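Local coordinates for pyridoxal phosphate homeostasis protein (Bifidobacterium adolescentis ATCC 15703, PDB 3CPG) that probably binds pyridoxal 5'-phosphate through a lysine and takes part in keeping the level of that cofactor in balance, at residues A[33-38]-A[249-254]; A[49-54]-A[258-263]; A[71-76]-A[113-118]; A[219-224]-A[242-247]. One frame throughout, in Å; residues are numbered along the deposited sequence.

Overall arrangement
All four contacts belong to one TIM barrel. Interactions 2 and 3 are strand pairings in the parallel barrel wall: strands 51-55 and 75-77 are neighbours, Ala54 bonding to Met74 and Gly76, and both combine backbone ladders with side-chain packing. Interactions 1 and 4 lie further out. Interaction 1 joins two helices beside the pairing of interaction 2, with an apolar inner side and an ion pair on the more exposed side; interaction 4 lays a helix on strand 241-243 by van der Waals packing, without a hydrogen bond. Interaction 3 also has a charged end, but its salt bridge is long, that of interaction 1 close and flat. Arg35 NH2 and Thr247 O link interactions 1 and 4.

Interaction 1: A[33-38]-A[249-254]; sequences LDRIAA and DMELAI
Two helices on the outside of the TIM barrel, 19-42 and 250-255, meet through Arg35 and Ile36 on one and Met250, Glu251 and Ile254 on the other. Their short segments run 38° apart, with axes 9.8 Å from each other at closest approach. The polar half is a side-on ion pair. A bend at chi3 (61°) turns NE of Arg35 toward the carboxylate, where it donates to Glu251 OE2 at 3.0 Å; Arg35 NH2 donates to Glu251 OE1, also at 3.0 Å. Both oxygens use their syn lone pairs, and the two flat groups are nearly coplanar, 9° apart. Met250, a selenomethionine, lays its CE over the centre of one guanidinium face, 3.7 Å above the plane. One water donates both to Arg35 O and to Glu251 OE2. Beneath this layer Ile36 CG2 meets Ile254 CD1 at 4.2 Å, the two side chains crossing at about a right angle, and both isoleucines continue onto Val261 of strand 260-263 and Val50 just before strand 51-55. Arg35 NH2 also donates to Thr247 O. An alanine in place of Arg35 would probably leave the Glu251 carboxylate without its opposite charge, Thr247 O without this donor and the Met250 methyl without its flat support. With two straight in-plane bonds and a methyl above, the guanidinium has little freedom to turn.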
loop_
_atom_site.group_PDB
_atom_site.type_symbol
_atom_site.label_atom_id
_atom_site.label_comp_id
_atom_site.label_asym_id
_atom_site.label_seq_id
_atom_site.Cartn_x
_atom_site.Cartn_y
_atom_site.Cartn_z
ATOM N N LEU A 33 -9.960 6.173 11.376
ATOM C CA LEU A 33 -9.349 7.491 11.256
ATOM C C LEU A 33 -9.082 8.055 12.643
ATOM O O LEU A 33 -8.044 8.681 12.873
ATOM C CB LEU A 33 -10.248 8.443 10.470
ATOM C CG LEU A 33 -10.316 8.169 8.968
ATOM C CD1 LEU A 33 -11.299 9.131 8.317
ATOM C CD2 LEU A 33 -8.928 8.319 8.357
ATOM N N ASP A 34 -10.015 7.830 13.566
ATOM C CA ASP A 34 -9.841 8.309 14.932
ATOM C C ASP A 34 -8.667 7.581 15.584
ATOM O O ASP A 34 -7.875 8.189 16.299
ATOM C CB ASP A 34 -11.109 8.087 15.767
ATOM C CG ASP A 34 -12.257 8.998 15.356
ATOM O OD1 ASP A 34 -12.006 10.046 14.726
ATOM O OD2 ASP A 34 -13.416 8.670 15.681
ATOM N N ARG A 35 -8.556 6.278 15.338
ATOM C CA ARG A 35 -7.457 5.497 15.907
ATOM C C ARG A 35 -6.127 6.014 15.379
ATOM O O ARG A 35 -5.152 6.128 16.123
ATOM C CB ARG A 35 -7.602 4.013 15.557
ATOM C CG ARG A 35 -8.672 3.289 16.348
ATOM C CD ARG A 35 -8.824 1.849 15.884
ATOM N NE ARG A 35 -7.596 1.078 16.058
ATOM C CZ ARG A 35 -7.457 -0.192 15.694
ATOM N NH1 ARG A 35 -8.470 -0.836 15.131
ATOM N NH2 ARG A 35 -6.310 -0.826 15.909
ATOM N N ILE A 36 -6.084 6.315 14.087
ATOM C CA ILE A 36 -4.863 6.835 13.489
ATOM C C ILE A 36 -4.494 8.150 14.172
ATOM O O ILE A 36 -3.348 8.343 14.577
ATOM C CB ILE A 36 -5.041 7.041 11.965
ATOM C CG1 ILE A 36 -5.218 5.672 11.295
ATOM C CG2 ILE A 36 -3.837 7.781 11.378
ATOM C CD1 ILE A 36 -5.513 5.728 9.804
ATOM N N ALA A 37 -5.466 9.046 14.313
ATOM C CA ALA A 37 -5.221 10.330 14.965
ATOM C C ALA A 37 -4.731 10.126 16.399
ATOM O O ALA A 37 -3.780 10.777 16.834
ATOM C CB ALA A 37 -6.490 11.172 14.962
ATOM N N ALA A 38 -5.373 9.218 17.130
ATOM C CA ALA A 38 -4.978 8.948 18.511
ATOM C C ALA A 38 -3.559 8.383 18.572
ATOM O O ALA A 38 -2.790 8.707 19.479
ATOM C CB ALA A 38 -5.964 7.971 19.163
ATOM N N ASP A 249 -2.206 -4.209 14.468
ATOM C CA ASP A 249 -0.990 -3.601 14.994
ATOM C C ASP A 249 -0.695 -2.196 14.480
ATOM O O ASP A 249 0.453 -1.750 14.543
ATOM C CB ASP A 249 0.206 -4.507 14.677
ATOM C CG ASP A 249 0.393 -4.719 13.186
ATOM O OD1 ASP A 249 -0.238 -3.972 12.410
ATOM O OD2 ASP A 249 1.169 -5.614 12.782
HETATM N N MSE A 250 -1.706 -1.482 13.991
HETATM C CA MSE A 250 -1.447 -0.143 13.466
HETATM C C MSE A 250 -0.902 0.856 14.495
HETATM O O MSE A 250 -0.103 1.730 14.151
HETATM C CB MSE A 250 -2.695 0.436 12.779
HETATM C CG MSE A 250 -3.872 0.724 13.682
HETATM SE SE MSE A 250 -5.295 1.632 12.713
HETATM C CE MSE A 250 -6.237 0.093 12.090
ATOM N N GLU A 251 -1.323 0.739 15.751
ATOM C CA GLU A 251 -0.827 1.647 16.783
ATOM C C GLU A 251 0.695 1.515 16.899
ATOM O O GLU A 251 1.411 2.512 16.961
ATOM C CB GLU A 251 -1.466 1.333 18.142
ATOM C CG GLU A 251 -2.859 1.909 18.375
ATOM C CD GLU A 251 -3.928 1.276 17.508
ATOM O OE1 GLU A 251 -3.750 0.114 17.083
ATOM O OE2 GLU A 251 -4.958 1.940 17.274
ATOM N N LEU A 252 1.185 0.279 16.926
ATOM C CA LEU A 252 2.621 0.032 17.034
ATOM C C LEU A 252 3.360 0.510 15.781
ATOM O O LEU A 252 4.449 1.077 15.862
ATOM C CB LEU A 252 2.880 -1.463 17.245
ATOM C CG LEU A 252 2.321 -2.081 18.530
ATOM C CD1 LEU A 252 2.463 -3.594 18.475
ATOM C CD2 LEU A 252 3.055 -1.512 19.736
ATOM N N ALA A 253 2.759 0.279 14.621
ATOM C CA ALA A 253 3.369 0.695 13.366
ATOM C C ALA A 253 3.526 2.206 13.354
ATOM O O ALA A 253 4.568 2.732 12.975
ATOM C CB ALA A 253 2.501 0.256 12.188
ATOM N N ILE A 254 2.484 2.907 13.776
ATOM C CA ILE A 254 2.533 4.359 13.789
ATOM C C ILE A 254 3.563 4.864 14.799
ATOM O O ILE A 254 4.250 5.856 14.548
ATOM C CB ILE A 254 1.130 4.941 14.060
ATOM C CG1 ILE A 254 0.215 4.593 12.879
ATOM C CG2 ILE A 254 1.207 6.451 14.245
ATOM C CD1 ILE A 254 -1.237 4.958 13.069
HETATM O O HOH W 1 -5.240 4.512 18.314
#

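Interaction 2: A[49-54]-A[258-263]; sequences SVRLLA and STIVRV
Leu52 CD1 presses on Val263 CG2 at 3.6 Å and lies 4.1 Å from Val261 CG2, so this one methyl fills the notch between the two valines. The side chains of Leu52 and Val263 cross at about a right angle. Further back along the same face, Val50 CG1 meets Val261 CG1 at 3.9 Å, again crosswise, while Val50 CG2 rests on Ser258 O at 3.4 Å. Val261 CG2 in turn sits over Arg51 O. Helices 19-42 and 250-255 cover this relief, Ile36 lying on Leu52 and Ile254 on Val261. Strands 51-55 and 260-263 are the first and last of the TIM barrel, and their parallel pairing closes it. Four backbone bonds make the seam: Arg51 N to Thr259 O, Val261 N to Arg51 O, Leu53 N to Val261 O and Val263 N to Leu53 O. On the inner face Leu53 fits between two neighbours: its CB touches Ile260 CG2 at 3.9 Å, and its CD2 lies 4.1 Å from Arg262 CB, the leucine and arginine chains side by side and pointing the same way. Beyond that point the Arg262 guanidinium leads away to Thr203 O and Ser243 OG. At the start of the strands a water accepts from Arg51 NE at 2.7 Å and donates to Thr259 O, and Arg51 NH2 forms a salt bridge with Glu241.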
loop_
_atom_site.group_PDB
_atom_site.type_symbol
_atom_site.label_atom_id
_atom_site.label_comp_id
_atom_site.label_asym_id
_atom_site.label_seq_id
_atom_site.Cartn_x
_atom_site.Cartn_y
_atom_site.Cartn_z
ATOM N N SER A 49 0.466 12.769 9.246
ATOM C CA SER A 49 1.717 12.071 8.982
ATOM C C SER A 49 1.454 10.666 8.456
ATOM O O SER A 49 2.259 10.116 7.707
ATOM C CB SER A 49 2.557 11.971 10.259
ATOM O OG SER A 49 2.987 13.249 10.691
ATOM N N VAL A 50 0.324 10.092 8.854
ATOM C CA VAL A 50 -0.036 8.737 8.446
ATOM C C VAL A 50 -1.233 8.730 7.505
ATOM O O VAL A 50 -2.252 9.352 7.793
ATOM C CB VAL A 50 -0.399 7.870 9.676
ATOM C CG1 VAL A 50 -0.706 6.442 9.241
ATOM C CG2 VAL A 50 0.737 7.895 10.685
ATOM N N ARG A 51 -1.105 8.030 6.381
ATOM C CA ARG A 51 -2.206 7.938 5.433
ATOM C C ARG A 51 -2.869 6.578 5.559
ATOM O O ARG A 51 -2.206 5.565 5.811
ATOM C CB ARG A 51 -1.724 8.141 3.992
ATOM C CG ARG A 51 -1.410 9.585 3.638
ATOM C CD ARG A 51 -1.337 9.787 2.132
ATOM N NE ARG A 51 -0.197 9.098 1.536
ATOM C CZ ARG A 51 0.004 8.978 0.228
ATOM N NH1 ARG A 51 -0.863 9.501 -0.632
ATOM N NH2 ARG A 51 1.077 8.342 -0.223
ATOM N N LEU A 52 -4.186 6.563 5.395
ATOM C CA LEU A 52 -4.950 5.331 5.486
ATOM C C LEU A 52 -5.189 4.717 4.117
ATOM O O LEU A 52 -5.725 5.371 3.218
ATOM C CB LEU A 52 -6.302 5.596 6.154
ATOM C CG LEU A 52 -7.360 4.490 6.069
ATOM C CD1 LEU A 52 -6.885 3.222 6.786
ATOM C CD2 LEU A 52 -8.654 5.002 6.690
ATOM N N LEU A 53 -4.770 3.465 3.962
ATOM C CA LEU A 53 -4.993 2.725 2.729
ATOM C C LEU A 53 -5.998 1.653 3.096
ATOM O O LEU A 53 -5.769 0.871 4.020
ATOM C CB LEU A 53 -3.707 2.057 2.218
ATOM C CG LEU A 53 -3.840 1.068 1.038
ATOM C CD1 LEU A 53 -2.483 0.847 0.424
ATOM C CD2 LEU A 53 -4.389 -0.273 1.483
ATOM N N ALA A 54 -7.124 1.622 2.398
ATOM C CA ALA A 54 -8.115 0.604 2.686
ATOM C C ALA A 54 -7.764 -0.628 1.859
ATOM O O ALA A 54 -7.593 -0.529 0.647
ATOM C CB ALA A 54 -9.513 1.106 2.325
ATOM N N SER A 258 5.343 4.535 10.726
ATOM C CA SER A 258 4.566 4.214 9.534
ATOM C C SER A 258 3.983 5.459 8.868
ATOM O O SER A 258 3.559 6.388 9.553
ATOM C CB SER A 258 3.424 3.264 9.893
ATOM O OG SER A 258 2.578 3.061 8.775
ATOM N N THR A 259 3.971 5.480 7.537
ATOM C CA THR A 259 3.396 6.610 6.810
ATOM C C THR A 259 2.162 6.142 6.055
ATOM O O THR A 259 1.392 6.950 5.544
ATOM C CB THR A 259 4.383 7.232 5.808
ATOM O OG1 THR A 259 4.665 6.295 4.760
ATOM C CG2 THR A 259 5.670 7.629 6.517
ATOM N N ILE A 260 1.992 4.825 5.986
ATOM C CA ILE A 260 0.839 4.220 5.329
ATOM C C ILE A 260 0.439 2.966 6.092
ATOM O O ILE A 260 1.245 2.057 6.263
ATOM C CB ILE A 260 1.131 3.773 3.875
ATOM C CG1 ILE A 260 1.475 4.973 2.998
ATOM C CG2 ILE A 260 -0.099 3.046 3.308
ATOM C CD1 ILE A 260 1.830 4.585 1.571
ATOM N N VAL A 261 -0.798 2.931 6.574
ATOM C CA VAL A 261 -1.286 1.749 7.266
ATOM C C VAL A 261 -2.291 1.123 6.310
ATOM O O VAL A 261 -3.041 1.839 5.650
ATOM C CB VAL A 261 -1.965 2.088 8.616
ATOM C CG1 VAL A 261 -0.920 2.610 9.596
ATOM C CG2 VAL A 261 -3.081 3.107 8.417
ATOM N N ARG A 262 -2.269 -0.205 6.213
ATOM C CA ARG A 262 -3.162 -0.945 5.322
ATOM C C ARG A 262 -4.232 -1.622 6.168
ATOM O O ARG A 262 -3.960 -2.597 6.862
ATOM C CB ARG A 262 -2.362 -1.993 4.540
ATOM C CG ARG A 262 -1.157 -1.424 3.801
ATOM C CD ARG A 262 -0.514 -2.479 2.913
ATOM N NE ARG A 262 -0.134 -3.672 3.667
ATOM C CZ ARG A 262 0.942 -3.764 4.445
ATOM N NH1 ARG A 262 1.765 -2.733 4.579
ATOM N NH2 ARG A 262 1.188 -4.891 5.099
ATOM N N VAL A 263 -5.457 -1.111 6.091
ATOM C CA VAL A 263 -6.543 -1.631 6.909
ATOM C C VAL A 263 -7.697 -2.266 6.138
ATOM O O VAL A 263 -8.261 -1.665 5.221
ATOM C CB VAL A 263 -7.104 -0.505 7.808
ATOM C CG1 VAL A 263 -8.112 -1.069 8.796
ATOM C CG2 VAL A 263 -5.958 0.186 8.543
HETATM O O HOH W 2 1.854 8.589 3.166
#

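Interaction 3: A[71-76]-A[113-118]; sequences GVRMIG and EHIPFH
Ile75 holds CD1 over the centre of the Phe117 ring, 3.9 Å from the centroid and close to the ring normal, a CH-pi contact. Its CG1 lies between the backbone N and the carbonyl carbon (chi1 66°) and itself comes near Phe117 CD2. On the other face of the sheet Met74, a selenomethionine, sends SE over the flat of the His118 imidazole, 4.1 Å from the ring centroid and 28° off its normal. The methionine chain crosses Pro116 at about a right angle, with Met74 CG 3.9 Å from Pro116 CB. His118 ND1 is bonded to Glu139 OE2 on the next strand of the wall. These pairs mark neighbouring parallel strands of the TIM barrel, 75-77 and 113-119, linked by Ile75 N to Pro116 O (3.1 Å) and His118 N to Ile75 O (2.8 Å). Gly76 brings CA to 3.1 Å from His118 O, a CH...O contact beside the ladder. Upstream, Arg73 O faces Ile115 CG2 and Pro116 CD. Arg73 and Glu113 then cross at about a right angle with their planes 62° apart; Arg73 NE to Glu113 OE1 is a long salt bridge of 3.7 Å, with a water joining the same two atoms, while Arg73 CD packs on Glu113 OE2. Arg73 NH1 donates to Val72 O and also to Ile68 O in the last turn of helix 61-69. An alanine at Arg73 would probably deprive Glu113 of a nearby, loosely held positive charge and of the water link to NE, and the two carbonyls of this donor.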
loop_
_atom_site.group_PDB
_atom_site.type_symbol
_atom_site.label_atom_id
_atom_site.label_comp_id
_atom_site.label_asym_id
_atom_site.label_seq_id
_atom_site.Cartn_x
_atom_site.Cartn_y
_atom_site.Cartn_z
ATOM N N GLY A 71 -14.210 8.918 3.776
ATOM C CA GLY A 71 -12.936 9.545 4.084
ATOM C C GLY A 71 -11.683 8.871 3.554
ATOM O O GLY A 71 -10.597 9.457 3.619
ATOM N N VAL A 72 -11.811 7.649 3.043
ATOM C CA VAL A 72 -10.650 6.937 2.510
ATOM C C VAL A 72 -10.161 7.597 1.226
ATOM O O VAL A 72 -10.956 7.912 0.344
ATOM C CB VAL A 72 -10.988 5.461 2.225
ATOM C CG1 VAL A 72 -9.854 4.813 1.447
ATOM C CG2 VAL A 72 -11.213 4.726 3.541
ATOM N N ARG A 73 -8.850 7.803 1.123
ATOM C CA ARG A 73 -8.274 8.444 -0.053
ATOM C C ARG A 73 -7.153 7.624 -0.686
ATOM O O ARG A 73 -6.317 8.154 -1.409
ATOM C CB ARG A 73 -7.760 9.835 0.318
ATOM C CG ARG A 73 -8.867 10.789 0.741
ATOM C CD ARG A 73 -9.737 11.186 -0.452
ATOM N NE ARG A 73 -10.827 12.086 -0.075
ATOM C CZ ARG A 73 -12.008 11.680 0.382
ATOM N NH1 ARG A 73 -12.259 10.385 0.517
ATOM N NH2 ARG A 73 -12.940 12.568 0.701
HETATM N N MSE A 74 -7.139 6.330 -0.395
HETATM C CA MSE A 74 -6.150 5.431 -0.965
HETATM C C MSE A 74 -6.641 3.999 -0.805
HETATM O O MSE A 74 -7.151 3.632 0.249
HETATM C CB MSE A 74 -4.802 5.609 -0.267
HETATM C CG MSE A 74 -3.735 4.626 -0.760
HETATM SE SE MSE A 74 -1.873 5.102 -0.365
HETATM C CE MSE A 74 -2.176 6.002 1.235
ATOM N N ILE A 75 -6.516 3.191 -1.854
ATOM C CA ILE A 75 -6.948 1.803 -1.755
ATOM C C ILE A 75 -5.873 0.872 -2.284
ATOM O O ILE A 75 -5.024 1.270 -3.083
ATOM C CB ILE A 75 -8.257 1.521 -2.545
ATOM C CG1 ILE A 75 -8.012 1.679 -4.046
ATOM C CG2 ILE A 75 -9.373 2.449 -2.061
ATOM C CD1 ILE A 75 -9.219 1.336 -4.905
ATOM N N GLY A 76 -5.927 -0.374 -1.834
ATOM C CA GLY A 76 -4.968 -1.365 -2.270
ATOM C C GLY A 76 -5.640 -2.716 -2.392
ATOM O O GLY A 76 -6.313 -3.167 -1.466
ATOM N N GLU A 113 -8.613 15.790 -6.587
ATOM C CA GLU A 113 -7.716 15.098 -5.670
ATOM C C GLU A 113 -7.468 13.714 -6.239
ATOM O O GLU A 113 -8.372 13.102 -6.807
ATOM C CB GLU A 113 -8.338 14.963 -4.281
ATOM C CG GLU A 113 -7.407 14.288 -3.282
ATOM C CD GLU A 113 -7.974 14.241 -1.880
ATOM O OE1 GLU A 113 -8.990 14.918 -1.622
ATOM O OE2 GLU A 113 -7.392 13.533 -1.032
ATOM N N HIS A 114 -6.246 13.223 -6.085
ATOM C CA HIS A 114 -5.898 11.910 -6.603
ATOM C C HIS A 114 -5.941 10.844 -5.513
ATOM O O HIS A 114 -5.444 11.054 -4.402
ATOM C CB HIS A 114 -4.500 11.954 -7.238
ATOM C CG HIS A 114 -4.044 10.639 -7.788
ATOM N ND1 HIS A 114 -3.063 9.879 -7.185
ATOM C CD2 HIS A 114 -4.440 9.942 -8.880
ATOM C CE1 HIS A 114 -2.875 8.773 -7.883
ATOM N NE2 HIS A 114 -3.698 8.787 -8.916
ATOM N N ILE A 115 -6.557 9.709 -5.836
ATOM C CA ILE A 115 -6.651 8.583 -4.910
ATOM C C ILE A 115 -5.738 7.471 -5.429
ATOM O O ILE A 115 -5.997 6.872 -6.472
ATOM C CB ILE A 115 -8.101 8.039 -4.810
ATOM C CG1 ILE A 115 -8.996 9.068 -4.122
ATOM C CG2 ILE A 115 -8.124 6.733 -4.024
ATOM C CD1 ILE A 115 -10.440 8.630 -3.970
ATOM N N PRO A 116 -4.634 7.201 -4.721
ATOM C CA PRO A 116 -3.731 6.140 -5.182
ATOM C C PRO A 116 -4.418 4.779 -5.191
ATOM O O PRO A 116 -5.230 4.478 -4.318
ATOM C CB PRO A 116 -2.584 6.204 -4.179
ATOM C CG PRO A 116 -2.545 7.663 -3.828
ATOM C CD PRO A 116 -4.014 7.981 -3.637
ATOM N N PHE A 117 -4.093 3.965 -6.192
ATOM C CA PHE A 117 -4.662 2.625 -6.314
ATOM C C PHE A 117 -3.434 1.715 -6.331
ATOM O O PHE A 117 -2.732 1.640 -7.333
ATOM C CB PHE A 117 -5.454 2.513 -7.628
ATOM C CG PHE A 117 -6.313 1.271 -7.744
ATOM C CD1 PHE A 117 -7.350 1.227 -8.674
ATOM C CD2 PHE A 117 -6.073 0.144 -6.962
ATOM C CE1 PHE A 117 -8.136 0.079 -8.827
ATOM C CE2 PHE A 117 -6.851 -1.006 -7.106
ATOM C CZ PHE A 117 -7.883 -1.039 -8.040
ATOM N N HIS A 118 -3.163 1.066 -5.204
ATOM C CA HIS A 118 -2.005 0.186 -5.089
ATOM C C HIS A 118 -2.328 -1.292 -5.159
ATOM O O HIS A 118 -3.465 -1.707 -4.946
ATOM C CB HIS A 118 -1.284 0.409 -3.752
ATOM C CG HIS A 118 -0.703 1.776 -3.584
ATOM N ND1 HIS A 118 0.228 2.067 -2.610
ATOM C CD2 HIS A 118 -0.940 2.937 -4.240
ATOM C CE1 HIS A 118 0.541 3.350 -2.673
ATOM N NE2 HIS A 118 -0.154 3.900 -3.652
HETATM O O HOH W 3 -10.226 14.829 0.606
#

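Interaction 4: A[219-224]-A[242-247]; sequences SHLRKT and LSMGMT. With ACT (acetate ion), chain B.
Leu221 and Arg222 of helix 211-231 face Leu242 and Met244 of 242-247; the contact holds the helix of a beta-alpha-beta unit, 196-202, 211-231 and 241-243, against its second strand in the TIM barrel. No hydrogen bond crosses it; side-chain packing carries the contact. Leu242 straddles the helix backbone with its two methyls: CD2 lies 3.8 Å from Leu221 CG and presses on Leu221 O at 3.6 Å, while CD1 sits against Arg222 CB at 3.7 Å. Leu221 and Leu242 slide past each other in opposite directions, and so do Leu221 and Met244, a selenomethionine whose SE meets Leu221 CD2 at 3.7 Å. Met244 starts from the crowded position (CG at chi1 56°) and then runs extended, which carries the selenium out to the helix. Phe218 of the same helix also touches the Met244 side chain. The polar groups turn to other partners: Arg222 NH1 forms a salt bridge with Glu256, and Ser243 OG bonds to Glu139 and Arg262. Within the helix, Thr224 OG1 and Thr224 N reach His220 O from opposite faces of its carbonyl plane. At the far end of 242-247 an acetate, probably from the crystallisation liquor, occupies a small anion site that may mark part of the cofactor pocket. Gly264 N and Thr265 N bind it, as does Thr247, which donates to its OXT from N at 3.1 Å and from OG1 at 2.7 Å.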
loop_
_atom_site.group_PDB
_atom_site.type_symbol
_atom_site.label_atom_id
_atom_site.label_comp_id
_atom_site.label_asym_id
_atom_site.label_seq_id
_atom_site.Cartn_x
_atom_site.Cartn_y
_atom_site.Cartn_z
ATOM N N SER A 219 10.655 -1.099 13.269
ATOM C CA SER A 219 11.812 -0.258 13.537
ATOM C C SER A 219 12.881 -0.539 12.486
ATOM O O SER A 219 13.516 0.376 11.970
ATOM C CB SER A 219 12.360 -0.560 14.935
ATOM O OG SER A 219 13.500 0.230 15.218
ATOM N N HIS A 220 13.073 -1.816 12.166
ATOM C CA HIS A 220 14.067 -2.194 11.176
ATOM C C HIS A 220 13.714 -1.602 9.817
ATOM O O HIS A 220 14.587 -1.099 9.113
ATOM C CB HIS A 220 14.170 -3.717 11.087
ATOM C CG HIS A 220 15.117 -4.197 10.032
ATOM N ND1 HIS A 220 14.783 -4.241 8.696
ATOM C CD2 HIS A 220 16.393 -4.645 10.117
ATOM C CE1 HIS A 220 15.812 -4.695 8.002
ATOM N NE2 HIS A 220 16.801 -4.948 8.840
ATOM N N LEU A 221 12.433 -1.642 9.457
ATOM C CA LEU A 221 12.006 -1.091 8.174
ATOM C C LEU A 221 12.273 0.412 8.117
ATOM O O LEU A 221 12.746 0.925 7.107
ATOM C CB LEU A 221 10.513 -1.351 7.935
ATOM C CG LEU A 221 10.118 -1.274 6.457
ATOM C CD1 LEU A 221 10.733 -2.447 5.708
ATOM C CD2 LEU A 221 8.596 -1.298 6.322
ATOM N N ARG A 222 11.970 1.117 9.203
ATOM C CA ARG A 222 12.194 2.558 9.246
ATOM C C ARG A 222 13.678 2.896 9.090
ATOM O O ARG A 222 14.040 3.786 8.322
ATOM C CB ARG A 222 11.687 3.159 10.560
ATOM C CG ARG A 222 11.863 4.673 10.611
ATOM C CD ARG A 222 11.586 5.269 11.980
ATOM N NE ARG A 222 12.619 4.926 12.955
ATOM C CZ ARG A 222 12.467 4.027 13.920
ATOM N NH1 ARG A 222 11.316 3.372 14.050
ATOM N NH2 ARG A 222 13.469 3.784 14.757
ATOM N N LYS A 223 14.532 2.194 9.828
ATOM C CA LYS A 223 15.971 2.445 9.748
ATOM C C LYS A 223 16.498 2.157 8.349
ATOM O O LYS A 223 17.348 2.882 7.832
ATOM C CB LYS A 223 16.723 1.585 10.766
ATOM C CG LYS A 223 16.467 1.980 12.209
ATOM C CD LYS A 223 17.288 1.128 13.160
ATOM C CE LYS A 223 17.028 1.521 14.604
ATOM N NZ LYS A 223 17.859 0.715 15.546
ATOM N N THR A 224 15.998 1.085 7.745
ATOM C CA THR A 224 16.413 0.708 6.400
ATOM C C THR A 224 16.024 1.820 5.431
ATOM O O THR A 224 16.812 2.217 4.577
ATOM C CB THR A 224 15.752 -0.616 5.977
ATOM O OG1 THR A 224 16.240 -1.675 6.812
ATOM C CG2 THR A 224 16.064 -0.937 4.517
ATOM N N LEU A 242 6.684 4.242 4.328
ATOM C CA LEU A 242 6.813 3.054 5.156
ATOM C C LEU A 242 5.393 2.525 5.251
ATOM O O LEU A 242 4.578 3.033 6.020
ATOM C CB LEU A 242 7.349 3.390 6.548
ATOM C CG LEU A 242 8.844 3.717 6.608
ATOM C CD1 LEU A 242 9.218 4.140 8.024
ATOM C CD2 LEU A 242 9.649 2.503 6.177
ATOM N N SER A 243 5.091 1.527 4.429
ATOM C CA SER A 243 3.762 0.928 4.417
ATOM C C SER A 243 3.811 -0.233 5.391
ATOM O O SER A 243 4.324 -1.303 5.070
ATOM C CB SER A 243 3.420 0.427 3.013
ATOM O OG SER A 243 2.122 -0.143 2.970
HETATM N N MSE A 244 3.295 -0.005 6.593
HETATM C CA MSE A 244 3.299 -1.029 7.627
HETATM C C MSE A 244 2.233 -0.752 8.673
HETATM O O MSE A 244 1.940 0.403 8.985
HETATM C CB MSE A 244 4.685 -1.100 8.284
HETATM C CG MSE A 244 5.188 0.226 8.870
HETATM SE SE MSE A 244 7.062 0.136 9.347
HETATM C CE MSE A 244 7.132 1.529 10.628
ATOM N N GLY A 245 1.663 -1.824 9.211
ATOM C CA GLY A 245 0.619 -1.694 10.206
ATOM C C GLY A 245 -0.725 -1.988 9.570
ATOM O O GLY A 245 -1.038 -1.478 8.495
HETATM N N MSE A 246 -1.514 -2.829 10.225
HETATM C CA MSE A 246 -2.833 -3.185 9.730
HETATM C C MSE A 246 -3.795 -3.105 10.905
HETATM O O MSE A 246 -3.480 -2.470 11.913
HETATM C CB MSE A 246 -2.798 -4.587 9.125
HETATM C CG MSE A 246 -1.791 -4.687 7.990
HETATM SE SE MSE A 246 -1.866 -6.321 6.953
HETATM C CE MSE A 246 -1.141 -7.464 8.295
ATOM N N THR A 247 -4.956 -3.739 10.791
ATOM C CA THR A 247 -5.950 -3.679 11.861
ATOM C C THR A 247 -5.451 -4.043 13.259
ATOM O O THR A 247 -5.747 -3.344 14.227
ATOM C CB THR A 247 -7.174 -4.572 11.543
ATOM O OG1 THR A 247 -7.847 -4.067 10.385
ATOM C CG2 THR A 247 -8.153 -4.583 12.720
HETATM C C ACT B . -6.592 -6.218 8.223
HETATM O O ACT B . -7.499 -6.587 7.499
HETATM O OXT ACT B . -6.378 -5.027 8.375
HETATM C CH3 ACT B . -5.733 -7.238 8.930
#